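Local coordinates for flavin-nucleotide-binding protein (Azotobacter vinelandii, PDB 6RK0) that binds FAD and heme b and, as a flavocytochrome, probably works as a low-potential terminal oxidase associated with the iron-only nitrogenase, at residues H25-R29 with C171-T175; V35-A41 with R112-L116; L95-A101 with W190-I196. All coordinates share one frame; numbering follows the deposited sequence.

Contact 1. Residues H25-R29 with C171-T175; sequences HWLAR and CKVRT. With FAD (flavin-adenine dinucleotide), chain G.
Ala28 and Arg29 run antiparallel to Lys172 and Cys171 as a short strand at the margin of the sheet. Arg29 and Cys171 form the hydrogen-bonded pair: Arg29 N donates to Cys171 O at 2.9 Å, and Cys171 N returns a bond to Arg29 O. Ala28 and Lys172 make the non-hydrogen-bonded pair, and the ladder closes with Val173 N to Leu27 O (3.1 Å) where the 3-10 turn of residues 25-27 gives way to the strand. Leu27 lays its side chain alongside the opposite backbone, CD2 lying 3.5 Å from Val173 O. Cys171 and Arg29 share one face of the sheet, their CB atoms 4.1 Å apart; the Arg29 chain then turns away through bends at chi2 and chi3 and ends in a salt bridge with Asp31. On the other face, beside Ala28, Lys172 passes along the FAD adenine, its CD 3.5 Å from FAD C5A. A single bend at chi3 (72°) turns the extended chain toward the ribityl, where NZ donates to FAD O3' at 2.9 Å; the same ammonium also bonds a heme oxygen, O2A, and so bridges the two cofactors. The edge strand thus borders a cofactor site built on the FMN-binding split barrel of the pyridoxamine 5'-phosphate oxidase family, here occupied by FAD next to heme b.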
loop_
_atom_site.group_PDB
_atom_site.type_symbol
_atom_site.label_atom_id
_atom_site.label_comp_id
_atom_site.label_asym_id
_atom_site.label_seq_id
_atom_site.Cartn_x
_atom_site.Cartn_y
_atom_site.Cartn_z
ATOM N N HIS A 25 6.298 13.740 -15.422
ATOM C CA HIS A 25 5.037 13.692 -16.177
ATOM C C HIS A 25 5.090 12.720 -17.345
ATOM O O HIS A 25 4.026 12.261 -17.798
ATOM C CB HIS A 25 4.619 15.081 -16.645
ATOM C CG HIS A 25 5.627 15.708 -17.541
ATOM N ND1 HIS A 25 6.600 16.576 -17.102
ATOM C CD2 HIS A 25 5.854 15.530 -18.859
ATOM C CE1 HIS A 25 7.352 16.951 -18.127
ATOM N NE2 HIS A 25 6.917 16.333 -19.213
ATOM N N TRP A 26 6.282 12.381 -17.832
ATOM C CA TRP A 26 6.408 11.389 -18.889
ATOM C C TRP A 26 5.948 10.006 -18.451
ATOM O O TRP A 26 5.709 9.160 -19.320
ATOM C CB TRP A 26 7.840 11.337 -19.413
ATOM C CG TRP A 26 8.869 11.257 -18.306
ATOM C CD1 TRP A 26 9.412 10.122 -17.792
ATOM C CD2 TRP A 26 9.474 12.357 -17.594
ATOM N NE1 TRP A 26 10.300 10.437 -16.779
ATOM C CE2 TRP A 26 10.373 11.800 -16.649
ATOM C CE3 TRP A 26 9.351 13.742 -17.667
ATOM C CZ2 TRP A 26 11.138 12.594 -15.768
ATOM C CZ3 TRP A 26 10.101 14.519 -16.786
ATOM C CH2 TRP A 26 10.988 13.950 -15.867
ATOM N N LEU A 27 5.800 9.759 -17.148
ATOM C CA LEU A 27 5.287 8.481 -16.647
ATOM C C LEU A 27 3.768 8.461 -16.513
ATOM O O LEU A 27 3.199 7.424 -16.157
ATOM C CB LEU A 27 5.916 8.145 -15.306
ATOM C CG LEU A 27 7.431 8.017 -15.355
ATOM C CD1 LEU A 27 7.898 7.652 -13.910
ATOM C CD2 LEU A 27 7.936 7.043 -16.373
ATOM N N ALA A 28 3.110 9.593 -16.731
ATOM C CA ALA A 28 1.675 9.686 -16.503
ATOM C C ALA A 28 0.898 8.926 -17.568
ATOM O O ALA A 28 1.265 8.894 -18.754
ATOM C CB ALA A 28 1.222 11.137 -16.565
ATOM N N ARG A 29 -0.218 8.330 -17.156
ATOM C CA ARG A 29 -1.204 7.742 -18.063
ATOM C C ARG A 29 -2.573 8.120 -17.549
ATOM O O ARG A 29 -2.838 8.008 -16.350
ATOM C CB ARG A 29 -1.078 6.207 -18.107
ATOM C CG ARG A 29 0.255 5.707 -18.575
ATOM C CD ARG A 29 0.389 5.836 -20.067
ATOM N NE ARG A 29 -0.613 5.053 -20.810
ATOM C CZ ARG A 29 -0.336 4.077 -21.673
ATOM N NH1 ARG A 29 0.914 3.708 -21.920
ATOM N NH2 ARG A 29 -1.336 3.475 -22.289
ATOM N N CYS A 171 -2.803 8.076 -13.445
ATOM C CA CYS A 171 -1.886 6.975 -13.215
ATOM C C CYS A 171 -0.451 7.406 -13.443
ATOM O O CYS A 171 -0.185 8.300 -14.268
ATOM C CB CYS A 171 -2.132 5.782 -14.128
ATOM S SG CYS A 171 -3.832 5.277 -14.305
ATOM N N LYS A 172 0.485 6.728 -12.776
ATOM C CA LYS A 172 1.885 6.767 -13.130
ATOM C C LYS A 172 2.363 5.336 -13.195
ATOM O O LYS A 172 1.993 4.513 -12.345
ATOM C CB LYS A 172 2.766 7.590 -12.143
ATOM C CG LYS A 172 2.503 9.085 -12.204
ATOM C CD LYS A 172 3.241 9.858 -11.138
ATOM C CE LYS A 172 4.771 9.990 -11.316
ATOM N NZ LYS A 172 5.365 10.756 -10.177
ATOM N N VAL A 173 3.191 5.035 -14.199
ATOM C CA VAL A 173 3.741 3.698 -14.402
ATOM C C VAL A 173 5.199 3.834 -14.768
ATOM O O VAL A 173 5.536 4.619 -15.664
ATOM C CB VAL A 173 2.987 2.944 -15.527
ATOM C CG1 VAL A 173 3.649 1.597 -15.806
ATOM C CG2 VAL A 173 1.512 2.780 -15.163
ATOM N N ARG A 174 6.050 3.036 -14.121
ATOM C CA ARG A 174 7.438 2.894 -14.539
ATOM C C ARG A 174 7.731 1.425 -14.742
ATOM O O ARG A 174 7.386 0.598 -13.883
ATOM C CB ARG A 174 8.436 3.479 -13.540
ATOM C CG ARG A 174 9.833 3.623 -14.160
ATOM C CD ARG A 174 10.920 3.697 -13.089
ATOM N NE ARG A 174 12.212 4.098 -13.642
ATOM C CZ ARG A 174 13.045 3.306 -14.319
ATOM N NH1 ARG A 174 12.830 2.002 -14.443
ATOM N NH2 ARG A 174 14.153 3.859 -14.843
ATOM N N THR A 175 8.392 1.117 -15.859
ATOM C CA THR A 175 8.890 -0.207 -16.174
ATOM C C THR A 175 10.334 -0.093 -16.672
ATOM O O THR A 175 10.785 0.984 -17.040
ATOM C CB THR A 175 8.055 -0.906 -17.276
ATOM O OG1 THR A 175 8.121 -0.136 -18.491
ATOM C CG2 THR A 175 6.580 -1.063 -16.890
HETATM P PA FAD G . 2.532 16.124 -8.513
HETATM O O1A FAD G . 2.961 15.831 -9.902
HETATM O O2A FAD G . 2.728 17.514 -7.998
HETATM O O5B FAD G . 1.020 15.678 -8.315
HETATM C C5B FAD G . 0.002 16.234 -9.175
HETATM C C4B FAD G . -1.027 15.176 -9.472
HETATM O O4B FAD G . -0.383 14.058 -10.118
HETATM C C3B FAD G . -1.700 14.547 -8.262
HETATM O O3B FAD G . -2.703 15.376 -7.711
HETATM C C2B FAD G . -2.184 13.216 -8.829
HETATM O O2B FAD G . -3.407 13.416 -9.495
HETATM C C1B FAD G . -1.066 12.857 -9.809
HETATM N N9A FAD G . -0.094 11.924 -9.241
HETATM C C8A FAD G . 1.020 12.206 -8.502
HETATM N N7A FAD G . 1.646 11.138 -8.081
HETATM C C5A FAD G . 0.890 10.084 -8.559
HETATM C C6A FAD G . 1.030 8.681 -8.445
HETATM N N6A FAD G . 2.008 8.069 -7.750
HETATM N N1A FAD G . 0.084 7.911 -9.033
HETATM C C2A FAD G . -0.907 8.507 -9.701
HETATM N N3A FAD G . -1.151 9.808 -9.875
HETATM C C4A FAD G . -0.185 10.552 -9.280
HETATM N N1 FAD G . 8.138 9.552 -4.851
HETATM C C2 FAD G . 9.184 10.082 -4.147
HETATM O O2 FAD G . 9.439 11.294 -4.177
HETATM N N3 FAD G . 9.963 9.271 -3.352
HETATM C C4 FAD G . 9.788 7.930 -3.193
HETATM O O4 FAD G . 10.482 7.276 -2.416
HETATM C C4X FAD G . 8.715 7.375 -3.988
HETATM N N5 FAD G . 8.492 6.048 -3.925
HETATM C C5X FAD G . 7.399 5.539 -4.629
HETATM C C6 FAD G . 7.103 4.167 -4.523
HETATM C C7 FAD G . 6.004 3.617 -5.182
HETATM C C7M FAD G . 5.718 2.135 -5.070
HETATM C C8 FAD G . 5.176 4.461 -5.954
HETATM C C8M FAD G . 3.942 3.939 -6.609
HETATM C C9 FAD G . 5.496 5.810 -6.085
HETATM C C9A FAD G . 6.574 6.362 -5.419
HETATM N N10 FAD G . 6.920 7.728 -5.538
HETATM C C10 FAD G . 7.933 8.268 -4.767
HETATM C "C1'" FAD G . 6.140 8.660 -6.370
HETATM C "C2'" FAD G . 5.106 9.423 -5.560
HETATM O "O2'" FAD G . 3.959 8.611 -5.374
HETATM C "C3'" FAD G . 4.706 10.708 -6.280
HETATM O "O3'" FAD G . 4.215 10.392 -7.575
HETATM C "C4'" FAD G . 5.851 11.706 -6.404
HETATM O "O4'" FAD G . 6.460 11.895 -5.126
HETATM C "C5'" FAD G . 5.354 13.042 -6.891
HETATM O "O5'" FAD G . 4.290 13.506 -6.032
HETATM P P FAD G . 3.778 14.997 -6.083
HETATM O O1P FAD G . 4.908 15.979 -5.923
HETATM O O2P FAD G . 2.603 15.095 -5.122
HETATM O O3P FAD G . 3.224 15.046 -7.580
#

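Contact 2. Residues V35-A41 with R112-L116; sequences VKAILDA and RSVML. With FAD (flavin-adenine dinucleotide), chain G.
Ile38 and Arg112 slide past each other in opposite directions, Ile38 spreading CG1 over the aliphatic base of the arginine, 3.9 Å from Arg112 CB. Val35 and Leu39 extend the apolar patch to Leu116. Val114 lies among these groups and meets Val35, Ile38 and Leu39; its side chain has two positions, and these contacts hold for one of them. Helix 32-40 lies across the strand at 105°, their axes 8.3 Å apart, covering one face of the barrel sheet of this flavin-binding fold; the opposite face of the strand carries the FAD. There Ser113 OG donates to FAD N1A at 2.8 Å, chi1 of 61° bringing the hydroxyl up to the adenine, and Met115 reaches over the same ring system with CE 3.5 Å from FAD C5A. Farther out, the Arg112 chain bends at chi3 and places NH1 3.9 Å from Ala41 CB. A water in the guanidinium plane accepts from NH1 and donates weakly to Ala37 O. NH2 makes salt bridges to Asp96 and to the terminal carboxylate of Gly225, which, with the water at NH1, probably limit rotation of the guanidinium.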
loop_
_atom_site.group_PDB
_atom_site.type_symbol
_atom_site.label_atom_id
_atom_site.label_comp_id
_atom_site.label_asym_id
_atom_site.label_seq_id
_atom_site.Cartn_x
_atom_site.Cartn_y
_atom_site.Cartn_z
ATOM N N VAL A 35 -6.079 2.758 -16.306
ATOM C CA VAL A 35 -6.742 2.878 -15.005
ATOM C C VAL A 35 -7.326 1.540 -14.602
ATOM O O VAL A 35 -7.099 1.032 -13.506
ATOM C CB VAL A 35 -7.820 3.981 -15.054
ATOM C CG1 VAL A 35 -8.682 4.001 -13.815
ATOM C CG2 VAL A 35 -7.191 5.350 -15.334
ATOM N N LYS A 36 -8.137 0.958 -15.502
ATOM C CA LYS A 36 -8.792 -0.321 -15.213
ATOM C C LYS A 36 -7.786 -1.443 -15.014
ATOM O O LYS A 36 -7.975 -2.306 -14.150
ATOM C CB LYS A 36 -9.784 -0.678 -16.328
ATOM C CG LYS A 36 -10.974 0.230 -16.348
ATOM C CD LYS A 36 -11.919 -0.113 -17.511
ATOM C CE LYS A 36 -13.146 0.775 -17.510
ATOM N NZ LYS A 36 -14.079 0.315 -18.581
ATOM N N ALA A 37 -6.712 -1.465 -15.808
ATOM C CA ALA A 37 -5.747 -2.550 -15.683
ATOM C C ALA A 37 -5.040 -2.521 -14.338
ATOM O O ALA A 37 -4.743 -3.580 -13.763
ATOM C CB ALA A 37 -4.727 -2.506 -16.809
ATOM N N ILE A 38 -4.757 -1.330 -13.799
ATOM C CA ILE A 38 -4.136 -1.260 -12.480
ATOM C C ILE A 38 -5.144 -1.647 -11.406
ATOM O O ILE A 38 -4.855 -2.460 -10.520
ATOM C CB ILE A 38 -3.527 0.133 -12.242
ATOM C CG1 ILE A 38 -2.434 0.446 -13.278
ATOM C CG2 ILE A 38 -2.971 0.231 -10.838
ATOM C CD1 ILE A 38 -1.907 1.872 -13.279
ATOM N N LEU A 39 -6.356 -1.091 -11.484
ATOM C CA LEU A 39 -7.377 -1.417 -10.497
ATOM C C LEU A 39 -7.694 -2.913 -10.488
ATOM O O LEU A 39 -7.990 -3.483 -9.437
ATOM C CB LEU A 39 -8.635 -0.625 -10.794
ATOM C CG LEU A 39 -8.538 0.895 -10.625
ATOM C CD1 LEU A 39 -9.833 1.527 -11.097
ATOM C CD2 LEU A 39 -8.237 1.271 -9.165
ATOM N N ASP A 40 -7.645 -3.562 -11.647
ATOM C CA ASP A 40 -8.033 -4.956 -11.738
ATOM C C ASP A 40 -6.927 -5.888 -11.261
ATOM O O ASP A 40 -7.184 -7.068 -11.071
ATOM C CB ASP A 40 -8.410 -5.305 -13.175
ATOM C CG ASP A 40 -9.714 -4.664 -13.621
ATOM O OD1 ASP A 40 -10.454 -4.135 -12.761
ATOM O OD2 ASP A 40 -9.988 -4.700 -14.852
ATOM N N ALA A 41 -5.710 -5.394 -11.069
ATOM C CA ALA A 41 -4.562 -6.214 -10.733
ATOM C C ALA A 41 -4.412 -6.518 -9.252
ATOM O O ALA A 41 -3.598 -7.384 -8.906
ATOM C CB ALA A 41 -3.285 -5.571 -11.239
ATOM N N ARG A 112 3.240 0.542 -10.597
ATOM C CA ARG A 112 1.993 1.035 -11.184
ATOM C C ARG A 112 1.211 1.706 -10.080
ATOM O O ARG A 112 1.066 1.117 -8.999
ATOM C CB ARG A 112 1.160 -0.131 -11.755
ATOM C CG ARG A 112 1.791 -0.804 -12.957
ATOM C CD ARG A 112 1.234 -2.202 -13.179
ATOM N NE ARG A 112 1.793 -3.113 -12.193
ATOM C CZ ARG A 112 1.342 -4.349 -12.008
ATOM N NH1 ARG A 112 0.228 -4.764 -12.618
ATOM N NH2 ARG A 112 1.978 -5.174 -11.203
ATOM N N SER A 113 0.673 2.898 -10.318
ATOM C CA SER A 113 -0.166 3.520 -9.307
ATOM C C SER A 113 -1.260 4.345 -9.944
ATOM O O SER A 113 -1.060 4.969 -11.003
ATOM C CB SER A 113 0.583 4.322 -8.274
ATOM O OG SER A 113 1.271 5.369 -8.830
ATOM N N VAL A 114 -2.408 4.356 -9.282
ATOM C CA VAL A 114 -3.538 5.168 -9.717
ATOM C C VAL A 114 -4.119 5.884 -8.513
ATOM O O VAL A 114 -4.203 5.312 -7.416
ATOM C CB VAL A 114 -4.595 4.348 -10.492
ATOM C CG1 VAL A 114 -5.150 3.209 -9.643
ATOM C CG2 VAL A 114 -5.721 5.258 -11.050
ATOM N N MET A 115 -4.501 7.143 -8.725
ATOM C CA MET A 115 -5.235 7.935 -7.744
ATOM C C MET A 115 -6.579 8.260 -8.372
ATOM O O MET A 115 -6.647 8.792 -9.489
ATOM C CB MET A 115 -4.505 9.219 -7.362
ATOM C CG MET A 115 -3.199 8.959 -6.637
ATOM S SD MET A 115 -2.397 10.515 -6.238
ATOM C CE MET A 115 -0.860 9.930 -5.512
ATOM N N LEU A 116 -7.638 7.968 -7.635
ATOM C CA LEU A 116 -9.018 8.320 -7.969
ATOM C C LEU A 116 -9.488 9.390 -7.019
ATOM O O LEU A 116 -9.381 9.238 -5.789
ATOM C CB LEU A 116 -9.948 7.112 -7.803
ATOM C CG LEU A 116 -9.588 5.841 -8.529
ATOM C CD1 LEU A 116 -10.625 4.779 -8.284
ATOM C CD2 LEU A 116 -9.355 6.060 -10.019
HETATM P PA FAD G . 2.532 16.124 -8.513
HETATM O O1A FAD G . 2.961 15.831 -9.902
HETATM O O2A FAD G . 2.728 17.514 -7.998
HETATM O O5B FAD G . 1.020 15.678 -8.315
HETATM C C5B FAD G . 0.002 16.234 -9.175
HETATM C C4B FAD G . -1.027 15.176 -9.472
HETATM O O4B FAD G . -0.383 14.058 -10.118
HETATM C C3B FAD G . -1.700 14.547 -8.262
HETATM O O3B FAD G . -2.703 15.376 -7.711
HETATM C C2B FAD G . -2.184 13.216 -8.829
HETATM O O2B FAD G . -3.407 13.416 -9.495
HETATM C C1B FAD G . -1.066 12.857 -9.809
HETATM N N9A FAD G . -0.094 11.924 -9.241
HETATM C C8A FAD G . 1.020 12.206 -8.502
HETATM N N7A FAD G . 1.646 11.138 -8.081
HETATM C C5A FAD G . 0.890 10.084 -8.559
HETATM C C6A FAD G . 1.030 8.681 -8.445
HETATM N N6A FAD G . 2.008 8.069 -7.750
HETATM N N1A FAD G . 0.084 7.911 -9.033
HETATM C C2A FAD G . -0.907 8.507 -9.701
HETATM N N3A FAD G . -1.151 9.808 -9.875
HETATM C C4A FAD G . -0.185 10.552 -9.280
HETATM N N1 FAD G . 8.138 9.552 -4.851
HETATM C C2 FAD G . 9.184 10.082 -4.147
HETATM O O2 FAD G . 9.439 11.294 -4.177
HETATM N N3 FAD G . 9.963 9.271 -3.352
HETATM C C4 FAD G . 9.788 7.930 -3.193
HETATM O O4 FAD G . 10.482 7.276 -2.416
HETATM C C4X FAD G . 8.715 7.375 -3.988
HETATM N N5 FAD G . 8.492 6.048 -3.925
HETATM C C5X FAD G . 7.399 5.539 -4.629
HETATM C C6 FAD G . 7.103 4.167 -4.523
HETATM C C7 FAD G . 6.004 3.617 -5.182
HETATM C C7M FAD G . 5.718 2.135 -5.070
HETATM C C8 FAD G . 5.176 4.461 -5.954
HETATM C C8M FAD G . 3.942 3.939 -6.609
HETATM C C9 FAD G . 5.496 5.810 -6.085
HETATM C C9A FAD G . 6.574 6.362 -5.419
HETATM N N10 FAD G . 6.920 7.728 -5.538
HETATM C C10 FAD G . 7.933 8.268 -4.767
HETATM C "C1'" FAD G . 6.140 8.660 -6.370
HETATM C "C2'" FAD G . 5.106 9.423 -5.560
HETATM O "O2'" FAD G . 3.959 8.611 -5.374
HETATM C "C3'" FAD G . 4.706 10.708 -6.280
HETATM O "O3'" FAD G . 4.215 10.392 -7.575
HETATM C "C4'" FAD G . 5.851 11.706 -6.404
HETATM O "O4'" FAD G . 6.460 11.895 -5.126
HETATM C "C5'" FAD G . 5.354 13.042 -6.891
HETATM O "O5'" FAD G . 4.290 13.506 -6.032
HETATM P P FAD G . 3.778 14.997 -6.083
HETATM O O1P FAD G . 4.908 15.979 -5.923
HETATM O O2P FAD G . 2.603 15.095 -5.122
HETATM O O3P FAD G . 3.224 15.046 -7.580
HETATM O O HOH W 1 -1.721 -3.536 -14.367
#

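Contact 3. Residues L95-A101 with W190-I196; sequences LDGLVIA and WAGVIPI
Ile100 holds CG1 anti to its carbonyl carbon (chi1 -62°), and with chi2 near 166° its CD1 extends to Ile194, whose own chi1 of -55° brings CG1 and CD1 each within 3.8 Å of that methyl. CD1 also lies at the edge of the Trp190 ring, 4.1 Å from CZ3, and CG2 rests against Trp190 O. Replacing Ile100 with an alanine would probably open a gap between Ile194 and the indole and let the ring edge shift. At the far end Leu95 and Ile196 cross obliquely, Leu95 CD2 3.9 Å from Ile196 CD1, which also lies against the Gly97 backbone. Five backbone hydrogen bonds join the antiparallel strands. Ile194 N reaches Leu98 O at 2.8 Å, and Ile196 N bonds Asp96 O at the classic beta bulge that Asp96 and Gly97 form opposite Asn110. Gly97 faces Pro195 with CA atoms 4.1 Å apart, a tight pairing in which a CB would press on Val193 CG1. Water bridges Asp96 OD1 to Ile196 O, and another joins Ala101 O to Trp190 O. Gly192, Val193 and Ile196 also pair antiparallel with a strand of the second subunit, continuing the sheet across the dimer interface. Because these backbone polar atoms are paired within the ladder, aliphatic groups can pack on its face with little polar cost, while the one charge, Asp96, is probably balanced by Arg112.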
loop_
_atom_site.group_PDB
_atom_site.type_symbol
_atom_site.label_atom_id
_atom_site.label_comp_id
_atom_site.label_asym_id
_atom_site.label_seq_id
_atom_site.Cartn_x
_atom_site.Cartn_y
_atom_site.Cartn_z
ATOM N N LEU A 95 4.118 -2.169 -6.192
ATOM C CA LEU A 95 5.579 -2.105 -6.283
ATOM C C LEU A 95 6.066 -3.273 -7.130
ATOM O O LEU A 95 5.817 -4.436 -6.794
ATOM C CB LEU A 95 6.167 -2.136 -4.875
ATOM C CG LEU A 95 7.677 -2.225 -4.798
ATOM C CD1 LEU A 95 8.376 -1.039 -5.513
ATOM C CD2 LEU A 95 8.099 -2.291 -3.328
ATOM N N ASP A 96 6.772 -2.974 -8.232
ATOM C CA ASP A 96 7.153 -3.977 -9.217
ATOM C C ASP A 96 8.660 -4.245 -9.296
ATOM O O ASP A 96 9.061 -5.213 -9.933
ATOM C CB ASP A 96 6.634 -3.613 -10.609
ATOM C CG ASP A 96 5.107 -3.495 -10.667
ATOM O OD1 ASP A 96 4.433 -4.314 -9.972
ATOM O OD2 ASP A 96 4.577 -2.631 -11.409
ATOM N N GLY A 97 9.509 -3.410 -8.689
ATOM C CA GLY A 97 10.933 -3.695 -8.703
ATOM C C GLY A 97 11.706 -2.566 -8.072
ATOM O O GLY A 97 11.228 -1.438 -8.001
ATOM N N LEU A 98 12.927 -2.878 -7.634
ATOM C CA LEU A 98 13.899 -1.888 -7.178
ATOM C C LEU A 98 14.865 -1.613 -8.331
ATOM O O LEU A 98 15.437 -2.550 -8.902
ATOM C CB LEU A 98 14.658 -2.400 -5.959
ATOM C CG LEU A 98 15.662 -1.415 -5.382
ATOM C CD1 LEU A 98 14.998 -0.156 -4.845
ATOM C CD2 LEU A 98 16.509 -2.060 -4.299
ATOM N N VAL A 99 15.013 -0.331 -8.690
ATOM C CA VAL A 99 15.826 0.091 -9.826
ATOM C C VAL A 99 17.156 0.627 -9.282
ATOM O O VAL A 99 17.194 1.644 -8.564
ATOM C CB VAL A 99 15.079 1.136 -10.673
ATOM C CG1 VAL A 99 15.970 1.622 -11.818
ATOM C CG2 VAL A 99 13.771 0.582 -11.227
ATOM N N ILE A 100 18.233 -0.104 -9.587
ATOM C CA ILE A 100 19.579 0.156 -9.104
ATOM C C ILE A 100 20.340 0.869 -10.220
ATOM O O ILE A 100 20.598 0.301 -11.289
ATOM C CB ILE A 100 20.270 -1.165 -8.756
ATOM C CG1 ILE A 100 19.511 -1.887 -7.629
ATOM C CG2 ILE A 100 21.721 -0.944 -8.361
ATOM C CD1 ILE A 100 19.873 -3.319 -7.416
ATOM N N ALA A 101 20.674 2.133 -9.990
ATOM C CA ALA A 101 21.348 2.973 -10.964
ATOM C C ALA A 101 22.817 3.150 -10.582
ATOM O O ALA A 101 23.263 2.760 -9.506
ATOM C CB ALA A 101 20.659 4.314 -11.055
ATOM N N TRP A 190 27.532 -1.605 -11.108
ATOM C CA TRP A 190 26.530 -2.502 -11.666
ATOM C C TRP A 190 25.151 -1.888 -11.509
ATOM O O TRP A 190 24.745 -1.542 -10.390
ATOM C CB TRP A 190 26.605 -3.820 -10.900
ATOM C CG TRP A 190 25.736 -4.917 -11.468
ATOM C CD1 TRP A 190 26.122 -5.879 -12.331
ATOM C CD2 TRP A 190 24.326 -5.129 -11.244
ATOM N NE1 TRP A 190 25.054 -6.702 -12.641
ATOM C CE2 TRP A 190 23.936 -6.268 -11.980
ATOM C CE3 TRP A 190 23.358 -4.489 -10.458
ATOM C CZ2 TRP A 190 22.628 -6.782 -11.945
ATOM C CZ3 TRP A 190 22.057 -4.998 -10.439
ATOM C CH2 TRP A 190 21.710 -6.108 -11.197
ATOM N N ALA A 191 24.403 -1.812 -12.600
ATOM C CA ALA A 191 23.051 -1.301 -12.584
ATOM C C ALA A 191 22.102 -2.405 -13.013
ATOM O O ALA A 191 22.490 -3.367 -13.705
ATOM C CB ALA A 191 22.941 -0.102 -13.510
ATOM N N GLY A 192 20.833 -2.274 -12.639
ATOM C CA GLY A 192 19.871 -3.296 -13.020
ATOM C C GLY A 192 18.609 -3.149 -12.185
ATOM O O GLY A 192 18.356 -2.090 -11.608
ATOM N N VAL A 193 17.804 -4.207 -12.187
ATOM C CA VAL A 193 16.503 -4.178 -11.522
ATOM C C VAL A 193 16.361 -5.451 -10.700
ATOM O O VAL A 193 16.676 -6.550 -11.178
ATOM C CB VAL A 193 15.347 -4.075 -12.554
ATOM C CG1 VAL A 193 13.978 -4.193 -11.875
ATOM C CG2 VAL A 193 15.467 -2.802 -13.334
ATOM N N ILE A 194 15.845 -5.302 -9.485
ATOM C CA ILE A 194 15.431 -6.449 -8.681
ATOM C C ILE A 194 13.909 -6.526 -8.797
ATOM O O ILE A 194 13.208 -5.689 -8.196
ATOM C CB ILE A 194 15.850 -6.355 -7.210
ATOM C CG1 ILE A 194 17.335 -6.142 -7.040
ATOM C CG2 ILE A 194 15.347 -7.621 -6.506
ATOM C CD1 ILE A 194 17.747 -5.907 -5.605
ATOM N N PRO A 195 13.357 -7.484 -9.545
ATOM C CA PRO A 195 11.899 -7.553 -9.658
ATOM C C PRO A 195 11.266 -7.935 -8.338
ATOM O O PRO A 195 11.812 -8.731 -7.569
ATOM C CB PRO A 195 11.652 -8.638 -10.706
ATOM C CG PRO A 195 12.986 -8.805 -11.434
ATOM C CD PRO A 195 14.021 -8.501 -10.367
ATOM N N ILE A 196 10.062 -7.385 -8.110
ATOM C CA ILE A 196 9.265 -7.623 -6.890
ATOM C C ILE A 196 7.853 -7.943 -7.360
ATOM O O ILE A 196 7.337 -7.266 -8.259
ATOM C CB ILE A 196 9.242 -6.345 -6.018
ATOM C CG1 ILE A 196 10.646 -5.996 -5.520
ATOM C CG2 ILE A 196 8.208 -6.459 -4.872
ATOM C CD1 ILE A 196 10.779 -4.580 -4.956
HETATM O O HOH W 2 4.920 -6.885 -9.448
HETATM O O HOH W 3 25.395 1.032 -9.735
#

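In the fold
Contacts 1 and 2 adjoin, their centres 12 Å apart: Lys172 O lies 2.9 Å from Ser113 N, probably as a hydrogen bond, and Cys171 SG packs 3.5 Å from Val35 CG2. Together they hold one FAD: the adenine lies between Lys172 and Met115, on opposite faces, with Ser113 at N1A, while Pro59 and Arg78 of the second subunit help complete the site. The centre of contact 3 is 17 Å from that of contact 1 and 21 Å from that of contact 2, yet Arg112 NH2 meets Asp96 OD1 at 2.9 Å and Arg174 packs on Val99. Leu98 touches the heme; its strand 88-100 lies next to strand 192-200, which carries the sheet into the second subunit.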